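Local coordinates for periplasmic branched-chain amino acid-binding protein (Burkholderia mallei, PDB 3I09) that probably binds a small substrate such as a branched-chain amino acid between two lobes in the periplasm for an ABC transporter, and here holds acetoacetic acid, at residues 19-24 and 77-82; 206-211 and 229-234; 287-292 and 307-312. One frame throughout, in Å; residues are numbered along the deposited sequence. Where two conformers were deposited one is given.

Interaction 1 of 3, residues 19-24 and 77-82; sequences DIDGQG and GGTNSA. With AAE (acetoacetic acid), chain C.
Apolar contact joins the two loops through Asp21 and Thr79: the CB of Asp21 lies 3.7 Å from CG2 of Thr79. The end of Ile20 comes up to the same methyl, CD1 to CG2 of Thr79 at 4.3 Å, and also meets the terminal methyl of acetoacetic acid, with Ile20 CD1 3.8 Å from C9. With chi1 at -173°, the CG of Asp21 swings away from the backbone N, and OD2 comes to 3.6 Å from CA of Gly78. That oxygen is hydrogen-bonded to Thr11.

Between the loops the polar link is a water molecule, which accepts from Gly22 N at 3.1 Å and from Thr79 OG1 at 2.7 Å.

Within the two segments, the ligand is hydrogen-bonded by residues 80 and 81. Asn80 N donates almost straight to the keto oxygen O8 (172°). Ser81 takes both carboxylate oxygens: its N reaches O3 at 2.8 Å, while its OG gives a short bond of 2.5 Å to O1. Asn80 is the N-cap of helix 81-94, its OD1 accepting weakly from Ala82 N, and the carboxylate therefore sits at the positive end of the helix dipole, which would be expected to stabilise its charge. Tyr150 and Gly104 also bond the ligand. A helix N-terminus holding the carboxylate is consistent with the interlobe cleft of amino-acid-binding type I periplasmic binding proteins.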
loop_
_atom_site.group_PDB
_atom_site.type_symbol
_atom_site.label_atom_id
_atom_site.label_comp_id
_atom_site.label_asym_id
_atom_site.label_seq_id
_atom_site.Cartn_x
_atom_site.Cartn_y
_atom_site.Cartn_z
ATOM N N ASP A 19 -9.276 -6.401 6.218
ATOM C CA ASP A 19 -9.411 -7.440 5.183
ATOM C C ASP A 19 -8.282 -7.382 4.203
ATOM O O ASP A 19 -7.828 -8.412 3.733
ATOM C CB ASP A 19 -10.735 -7.317 4.409
ATOM C CG ASP A 19 -11.939 -7.670 5.224
ATOM O OD1 ASP A 19 -11.832 -8.478 6.169
ATOM O OD2 ASP A 19 -13.019 -7.136 4.887
ATOM N N ILE A 20 -7.820 -6.178 3.863
ATOM C CA ILE A 20 -6.795 -6.034 2.817
ATOM C C ILE A 20 -5.373 -6.371 3.344
ATOM O O ILE A 20 -4.435 -6.572 2.574
ATOM C CB ILE A 20 -6.810 -4.597 2.191
ATOM C CG1 ILE A 20 -6.576 -3.526 3.253
ATOM C CG2 ILE A 20 -8.113 -4.314 1.436
ATOM C CD1 ILE A 20 -6.330 -2.152 2.657
ATOM N N ASP A 21 -5.206 -6.419 4.663
ATOM C CA ASP A 21 -3.912 -6.687 5.281
ATOM C C ASP A 21 -4.193 -7.483 6.548
ATOM O O ASP A 21 -4.481 -8.709 6.465
ATOM C CB ASP A 21 -3.118 -5.373 5.520
ATOM C CG ASP A 21 -1.686 -5.620 6.007
ATOM O OD1 ASP A 21 -1.059 -6.645 5.568
ATOM O OD2 ASP A 21 -1.152 -4.789 6.809
ATOM N N GLY A 22 -4.176 -6.839 7.714
ATOM C CA GLY A 22 -4.669 -7.484 8.939
ATOM C C GLY A 22 -4.083 -8.864 9.236
ATOM O O GLY A 22 -2.876 -9.098 9.045
ATOM N N GLN A 23 -4.929 -9.765 9.751
ATOM C CA GLN A 23 -4.526 -11.112 10.130
ATOM C C GLN A 23 -3.921 -11.884 8.950
ATOM O O GLN A 23 -3.012 -12.680 9.122
ATOM C CB GLN A 23 -5.717 -11.902 10.741
ATOM C CG GLN A 23 -5.542 -13.457 10.708
ATOM N N GLY A 24 -4.439 -11.645 7.754
ATOM C CA GLY A 24 -3.919 -12.270 6.540
ATOM C C GLY A 24 -2.474 -11.907 6.286
ATOM O O GLY A 24 -1.654 -12.730 5.892
ATOM N N GLY A 77 5.697 -2.387 8.959
ATOM C CA GLY A 77 4.600 -1.434 9.073
ATOM C C GLY A 77 3.462 -1.859 8.167
ATOM O O GLY A 77 3.637 -2.081 6.965
ATOM N N GLY A 78 2.259 -1.926 8.729
ATOM C CA GLY A 78 1.077 -2.260 7.950
ATOM C C GLY A 78 0.336 -1.029 7.461
ATOM O O GLY A 78 0.934 -0.067 6.973
ATOM N N THR A 79 -0.980 -1.091 7.538
ATOM C CA THR A 79 -1.836 -0.066 6.959
ATOM C C THR A 79 -1.877 1.196 7.841
ATOM O O THR A 79 -1.428 1.194 8.989
ATOM C CB THR A 79 -3.250 -0.633 6.726
ATOM O OG1 THR A 79 -3.724 -1.248 7.922
ATOM C CG2 THR A 79 -3.247 -1.711 5.584
ATOM N N ASN A 80 -2.373 2.269 7.231
ATOM C CA ASN A 80 -2.657 3.549 7.863
ATOM C C ASN A 80 -1.407 4.452 7.899
ATOM O O ASN A 80 -0.477 4.211 8.670
ATOM C CB ASN A 80 -3.291 3.370 9.238
ATOM C CG ASN A 80 -3.730 4.711 9.848
ATOM O OD1 ASN A 80 -2.984 5.716 9.765
ATOM N ND2 ASN A 80 -4.927 4.738 10.464
ATOM N N SER A 81 -1.392 5.463 7.030
ATOM C CA SER A 81 -0.222 6.322 6.891
ATOM C C SER A 81 0.084 7.152 8.144
ATOM O O SER A 81 1.225 7.503 8.343
ATOM C CB SER A 81 -0.332 7.260 5.683
ATOM O OG SER A 81 -0.194 6.561 4.462
ATOM N N ALA A 82 -0.921 7.468 8.967
ATOM C CA ALA A 82 -0.642 8.194 10.223
ATOM C C ALA A 82 0.213 7.283 11.120
ATOM O O ALA A 82 1.214 7.740 11.711
ATOM C CB ALA A 82 -1.921 8.631 10.928
HETATM O O1 AAE C . -1.769 4.700 3.743
HETATM C C2 AAE C . -2.944 4.496 4.098
HETATM O O3 AAE C . -3.437 5.021 5.121
HETATM C C4 AAE C . -3.820 3.623 3.216
HETATM C C5 AAE C . -3.779 2.185 3.654
HETATM O O8 AAE C . -2.924 1.776 4.476
HETATM C C9 AAE C . -4.710 1.267 2.919
HETATM O O HOH W 1 -4.599 -3.812 8.036
#

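Interaction 2 of 3, residues 206-211 and 229-234; sequences GDTVNA and LLMFIN
This is a small, buried packing contact in the lobe built on the parallel sheet 170-177, 142-148, 198-202 and 225-228, where Thr208 of helix 205-217 meets the chain leaving strand 225-228 at Leu230 and Met231. The two segments bury 111 Å² between them, and no direct hydrogen bond joins them.

Thr208 points toward the loop and uses both branches of its side chain. With chi1 (to OG1) at -57°, OG1 lies beside the backbone N and CG2 takes the anti position, where it meets the end of selenomethionine Met231, CG2 of Thr208 being 3.7 Å from CE of Met231. The Met231 chain runs extended through its first two torsions and then bends at chi3 (-59°), which turns the terminal methyl back to the threonine; the two side chains cross obliquely. This methyl contact holds for one of two deposited conformers of Met231 and is less certain than the rest. Met231 also packs on Val236 of helix 233-239.

The hydroxyl branch faces the backbone. A water accepts from Leu230 N at 2.9 Å and donates to Thr208 OG1 at 3.2 Å, bridging helix and loop where the direct approach, Thr208 OG1 to Leu230 O, is 3.6 Å. The same OG1 is hydrogen-bonded to Asn203, so the hydroxyl is tied to the turn before its own helix as well as to the loop.

Leu230 turns its side chain to Phe152 and comes within about 4 Å of acetoacetic acid. A helix packed against the loop that follows the next parallel strand, close to the ligand cleft, is characteristic of the alternating beta-alpha architecture of a type I periplasmic binding protein lobe.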
loop_
_atom_site.group_PDB
_atom_site.type_symbol
_atom_site.label_atom_id
_atom_site.label_comp_id
_atom_site.label_asym_id
_atom_site.label_seq_id
_atom_site.Cartn_x
_atom_site.Cartn_y
_atom_site.Cartn_z
ATOM N N GLY A 206 -12.456 0.248 3.558
ATOM C CA GLY A 206 -13.888 0.381 3.835
ATOM C C GLY A 206 -14.466 1.730 3.424
ATOM O O GLY A 206 -15.652 1.803 3.062
ATOM N N ASP A 207 -13.637 2.788 3.443
ATOM C CA ASP A 207 -14.093 4.130 2.998
ATOM C C ASP A 207 -14.370 4.132 1.497
ATOM O O ASP A 207 -15.375 4.667 1.042
ATOM C CB ASP A 207 -13.069 5.251 3.356
ATOM C CG ASP A 207 -13.186 5.748 4.810
ATOM O OD1 ASP A 207 -14.312 5.673 5.391
ATOM O OD2 ASP A 207 -12.137 6.203 5.372
ATOM N N THR A 208 -13.468 3.541 0.718
ATOM C CA THR A 208 -13.645 3.445 -0.706
ATOM C C THR A 208 -14.912 2.616 -1.018
ATOM O O THR A 208 -15.717 2.985 -1.883
ATOM C CB THR A 208 -12.415 2.812 -1.371
ATOM O OG1 THR A 208 -11.257 3.592 -1.049
ATOM C CG2 THR A 208 -12.565 2.750 -2.895
ATOM N N VAL A 209 -15.073 1.518 -0.311
ATOM C CA VAL A 209 -16.218 0.648 -0.526
ATOM C C VAL A 209 -17.503 1.375 -0.227
ATOM O O VAL A 209 -18.434 1.406 -1.064
ATOM C CB VAL A 209 -16.083 -0.656 0.288
ATOM C CG1 VAL A 209 -17.432 -1.423 0.372
ATOM C CG2 VAL A 209 -14.966 -1.530 -0.337
ATOM N N ASN A 210 -17.556 1.990 0.950
ATOM C CA ASN A 210 -18.772 2.692 1.380
ATOM C C ASN A 210 -19.083 3.902 0.512
ATOM O O ASN A 210 -20.262 4.155 0.230
ATOM C CB ASN A 210 -18.706 3.060 2.859
ATOM C CG ASN A 210 -18.848 1.839 3.759
ATOM O OD1 ASN A 210 -19.523 0.845 3.382
ATOM N ND2 ASN A 210 -18.258 1.902 4.945
ATOM N N ALA A 211 -18.052 4.617 0.045
ATOM C CA ALA A 211 -18.256 5.786 -0.814
ATOM C C ALA A 211 -18.791 5.382 -2.175
ATOM O O ALA A 211 -19.622 6.077 -2.739
ATOM C CB ALA A 211 -16.944 6.589 -0.987
ATOM N N LEU A 229 -8.758 5.805 -6.496
ATOM C CA LEU A 229 -7.319 6.009 -6.529
ATOM C C LEU A 229 -6.552 4.943 -5.736
ATOM O O LEU A 229 -5.357 4.735 -5.969
ATOM C CB LEU A 229 -7.008 7.421 -6.018
ATOM C CG LEU A 229 -7.572 8.536 -6.875
ATOM C CD1 LEU A 229 -7.457 9.913 -6.118
ATOM C CD2 LEU A 229 -6.884 8.622 -8.237
ATOM N N LEU A 230 -7.235 4.254 -4.814
ATOM C CA LEU A 230 -6.632 3.072 -4.175
ATOM C C LEU A 230 -7.716 2.021 -3.924
ATOM O O LEU A 230 -8.679 2.257 -3.188
ATOM C CB LEU A 230 -5.903 3.398 -2.882
ATOM C CG LEU A 230 -5.164 2.229 -2.250
ATOM C CD1 LEU A 230 -4.174 1.513 -3.249
ATOM C CD2 LEU A 230 -4.455 2.693 -0.922
HETATM N N MSE A 231 -7.597 0.887 -4.606
HETATM C CA MSE A 231 -8.602 -0.189 -4.527
HETATM C C MSE A 231 -7.824 -1.513 -4.540
HETATM O O MSE A 231 -6.987 -1.713 -5.397
HETATM C CB MSE A 231 -9.545 -0.087 -5.744
HETATM C CG MSE A 231 -10.501 -1.256 -5.999
HETATM SE SE MSE A 231 -11.990 -0.714 -7.149
HETATM C CE MSE A 231 -12.667 0.695 -6.011
ATOM N N PHE A 232 -8.068 -2.370 -3.566
ATOM C CA PHE A 232 -7.438 -3.661 -3.481
ATOM C C PHE A 232 -8.455 -4.731 -3.892
ATOM O O PHE A 232 -9.650 -4.468 -3.995
ATOM C CB PHE A 232 -6.950 -3.911 -2.036
ATOM C CG PHE A 232 -5.865 -2.985 -1.614
ATOM C CD1 PHE A 232 -4.552 -3.227 -1.977
ATOM C CD2 PHE A 232 -6.173 -1.817 -0.918
ATOM C CE1 PHE A 232 -3.526 -2.339 -1.589
ATOM C CE2 PHE A 232 -5.148 -0.937 -0.532
ATOM C CZ PHE A 232 -3.851 -1.191 -0.885
ATOM N N ILE A 233 -7.993 -5.957 -4.057
ATOM C CA ILE A 233 -8.867 -7.025 -4.539
ATOM C C ILE A 233 -10.051 -7.254 -3.590
ATOM O O ILE A 233 -11.146 -7.540 -4.045
ATOM C CB ILE A 233 -8.064 -8.337 -4.815
ATOM C CG1 ILE A 233 -8.852 -9.244 -5.748
ATOM C CG2 ILE A 233 -7.677 -9.091 -3.494
ATOM C CD1 ILE A 233 -8.144 -10.548 -6.055
ATOM N N ASN A 234 -9.859 -7.041 -2.293
ATOM C CA ASN A 234 -10.926 -7.265 -1.306
ATOM C C ASN A 234 -12.041 -6.225 -1.427
ATOM O O ASN A 234 -13.217 -6.489 -1.103
ATOM C CB ASN A 234 -10.370 -7.228 0.123
ATOM C CG ASN A 234 -9.137 -8.070 0.279
ATOM O OD1 ASN A 234 -8.033 -7.657 -0.163
ATOM N ND2 ASN A 234 -9.307 -9.286 0.822
HETATM O O HOH W 2 -9.906 4.842 -3.716
#

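Interaction 3 of 3, residues 287-292 and 307-312; sequences VTTYLK and AQLKKM
Thr289 makes the closest approach of segment 287-292, part of helix 278-297, to the segment 307-312, its CG2 lying 3.6 Å from CD2 of Leu309. The methyl is anti to the backbone N, with OG1 on the other branch (chi1 -64°). That hydroxyl is engaged elsewhere, hydrogen-bonded to Tyr120 and to the carbonyl of Ser285 one turn back in its own helix; the side chain meets Leu309 through its methyl branch. The two side chains lie across one another at an angle, and CD2 of Leu309 also rests 3.9 Å from the carbonyl oxygen O of Thr289.

Tyr290 directs its CB away from the second segment and contributes through its backbone: its CA is 4.3 Å from Leu309 CD2. Its ring goes instead to strand 72-77, against Asp73 and Leu74. Helix 278-297 thus touches both strand 72-77 and helix 302-309, and also helix 22-36 through Val287 and Leu291, an arrangement that belongs to the layered alpha/beta lobe of the type I periplasmic binding fold. Leu309 continues onto Ala293 of the same long helix, where Gln308 also packs.

Lys292 lies at the exposed margin. Its ammonium end turns off from the second segment, and its part in the contact is played by the carbonyl oxygen O, 4.0 Å from the selenium SE of Met312. Met312 is a selenomethionine with two conformers, and this approach is tentative, holding for the one given. There the chain is extended at chi2 before bending at chi3 (70°), placing SE beside the backbone of Lys292.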
loop_
_atom_site.group_PDB
_atom_site.type_symbol
_atom_site.label_atom_id
_atom_site.label_comp_id
_atom_site.label_asym_id
_atom_site.label_seq_id
_atom_site.Cartn_x
_atom_site.Cartn_y
_atom_site.Cartn_z
ATOM N N VAL A 287 9.549 -9.792 4.038
ATOM C CA VAL A 287 10.212 -10.606 5.059
ATOM C C VAL A 287 11.318 -11.485 4.453
ATOM O O VAL A 287 12.416 -11.583 4.991
ATOM C CB VAL A 287 9.171 -11.418 5.890
ATOM C CG1 VAL A 287 9.828 -12.495 6.773
ATOM C CG2 VAL A 287 8.362 -10.395 6.760
ATOM N N THR A 288 11.032 -12.107 3.324
ATOM C CA THR A 288 12.041 -12.813 2.609
ATOM C C THR A 288 13.246 -11.908 2.282
ATOM O O THR A 288 14.392 -12.288 2.494
ATOM C CB THR A 288 11.494 -13.444 1.327
ATOM O OG1 THR A 288 10.332 -14.222 1.628
ATOM C CG2 THR A 288 12.561 -14.319 0.705
ATOM N N THR A 289 12.964 -10.706 1.806
ATOM C CA THR A 289 14.010 -9.730 1.472
ATOM C C THR A 289 14.846 -9.352 2.700
ATOM O O THR A 289 16.081 -9.336 2.640
ATOM C CB THR A 289 13.373 -8.533 0.775
ATOM O OG1 THR A 289 12.821 -9.002 -0.472
ATOM C CG2 THR A 289 14.405 -7.395 0.572
ATOM N N TYR A 290 14.188 -9.023 3.813
ATOM C CA TYR A 290 14.908 -8.758 5.054
ATOM C C TYR A 290 15.789 -9.942 5.469
ATOM O O TYR A 290 16.954 -9.758 5.809
ATOM C CB TYR A 290 13.930 -8.427 6.170
ATOM C CG TYR A 290 14.584 -8.282 7.500
ATOM C CD1 TYR A 290 15.280 -7.134 7.835
ATOM C CD2 TYR A 290 14.530 -9.327 8.437
ATOM C CE1 TYR A 290 15.909 -7.024 9.091
ATOM C CE2 TYR A 290 15.151 -9.227 9.667
ATOM C CZ TYR A 290 15.845 -8.074 9.976
ATOM O OH TYR A 290 16.497 -7.945 11.176
ATOM N N LEU A 291 15.209 -11.144 5.513
ATOM C CA LEU A 291 15.943 -12.305 5.990
ATOM C C LEU A 291 17.151 -12.589 5.094
ATOM O O LEU A 291 18.202 -12.967 5.601
ATOM C CB LEU A 291 15.058 -13.548 6.177
ATOM C CG LEU A 291 13.993 -13.429 7.299
ATOM C CD1 LEU A 291 13.013 -14.616 7.283
ATOM C CD2 LEU A 291 14.645 -13.280 8.657
ATOM N N LYS A 292 17.001 -12.393 3.782
ATOM C CA LYS A 292 18.128 -12.594 2.857
ATOM C C LYS A 292 19.237 -11.608 3.168
ATOM O O LYS A 292 20.403 -11.945 3.050
ATOM C CB LYS A 292 17.708 -12.468 1.394
ATOM C CG LYS A 292 16.986 -13.684 0.889
ATOM C CD LYS A 292 16.550 -13.550 -0.582
ATOM C CE LYS A 292 15.993 -14.902 -1.142
ATOM N NZ LYS A 292 17.007 -16.009 -1.266
ATOM N N ALA A 307 22.696 -1.598 4.418
ATOM C CA ALA A 307 23.661 -1.661 3.310
ATOM C C ALA A 307 23.380 -2.876 2.405
ATOM O O ALA A 307 23.382 -2.745 1.168
ATOM C CB ALA A 307 25.127 -1.673 3.820
ATOM N N GLN A 308 23.076 -4.031 2.997
ATOM C CA GLN A 308 22.668 -5.208 2.212
ATOM C C GLN A 308 21.380 -4.919 1.461
ATOM O O GLN A 308 21.299 -5.212 0.271
ATOM C CB GLN A 308 22.456 -6.473 3.049
ATOM C CG GLN A 308 23.709 -7.155 3.534
ATOM C CD GLN A 308 24.520 -7.787 2.396
ATOM O OE1 GLN A 308 24.005 -8.080 1.295
ATOM N NE2 GLN A 308 25.768 -8.014 2.666
ATOM N N LEU A 309 20.368 -4.366 2.138
ATOM C CA LEU A 309 19.101 -4.094 1.472
ATOM C C LEU A 309 19.269 -3.192 0.252
ATOM O O LEU A 309 18.583 -3.376 -0.763
ATOM C CB LEU A 309 18.080 -3.507 2.450
ATOM C CG LEU A 309 17.478 -4.484 3.455
ATOM C CD1 LEU A 309 16.742 -3.707 4.577
ATOM C CD2 LEU A 309 16.557 -5.518 2.789
ATOM N N LYS A 310 20.187 -2.237 0.353
ATOM C CA LYS A 310 20.418 -1.272 -0.718
ATOM C C LYS A 310 21.395 -1.711 -1.779
ATOM O O LYS A 310 21.587 -0.981 -2.739
ATOM C CB LYS A 310 20.789 0.097 -0.129
ATOM C CG LYS A 310 19.522 0.729 0.489
ATOM C CD LYS A 310 19.570 2.151 0.826
ATOM C CE LYS A 310 18.246 2.590 1.512
ATOM N NZ LYS A 310 18.274 3.950 2.064
ATOM N N LYS A 311 21.933 -2.920 -1.672
ATOM C CA LYS A 311 22.796 -3.437 -2.727
ATOM C C LYS A 311 22.348 -4.760 -3.345
ATOM O O LYS A 311 23.031 -5.233 -4.233
ATOM C CB LYS A 311 24.241 -3.565 -2.239
ATOM C CG LYS A 311 24.542 -4.806 -1.360
ATOM C CD LYS A 311 25.903 -4.623 -0.664
ATOM C CE LYS A 311 26.360 -5.887 0.078
ATOM N NZ LYS A 311 27.788 -5.736 0.581
HETATM N N MSE A 312 21.270 -5.375 -2.880
HETATM C CA MSE A 312 20.784 -6.681 -3.362
HETATM C C MSE A 312 19.622 -6.510 -4.318
HETATM O O MSE A 312 18.700 -5.764 -4.017
HETATM C CB MSE A 312 20.251 -7.531 -2.177
HETATM C CG MSE A 312 21.231 -7.727 -1.040
HETATM SE SE MSE A 312 20.826 -9.294 0.070
HETATM C CE MSE A 312 21.323 -10.578 -1.350
#

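Overall arrangement
The three contacts follow one another along the chain without interleaving. Interactions 1 and 2 have centres 13 Å apart and touch, Ile20 packing on Phe232 and lying against Asn234. They approach the ligand cleft from different lobes: residues 77-82 continue from strand 72-77 of the mixed sheet, and residues 229-234 from strand 225-228 of the parallel one. Interaction 3 lies farther out, its centre about 22 Å from that of interaction 1 and 31 Å from that of interaction 2. Helix 278-297 links the regions, touching Ile20, Asp21 and Thr79 through Leu279 and carrying residues 287-292. Interactions 1 and 2 thus bring the lobes together at the cleft, whereas interaction 3 is packing within one lobe, away from it.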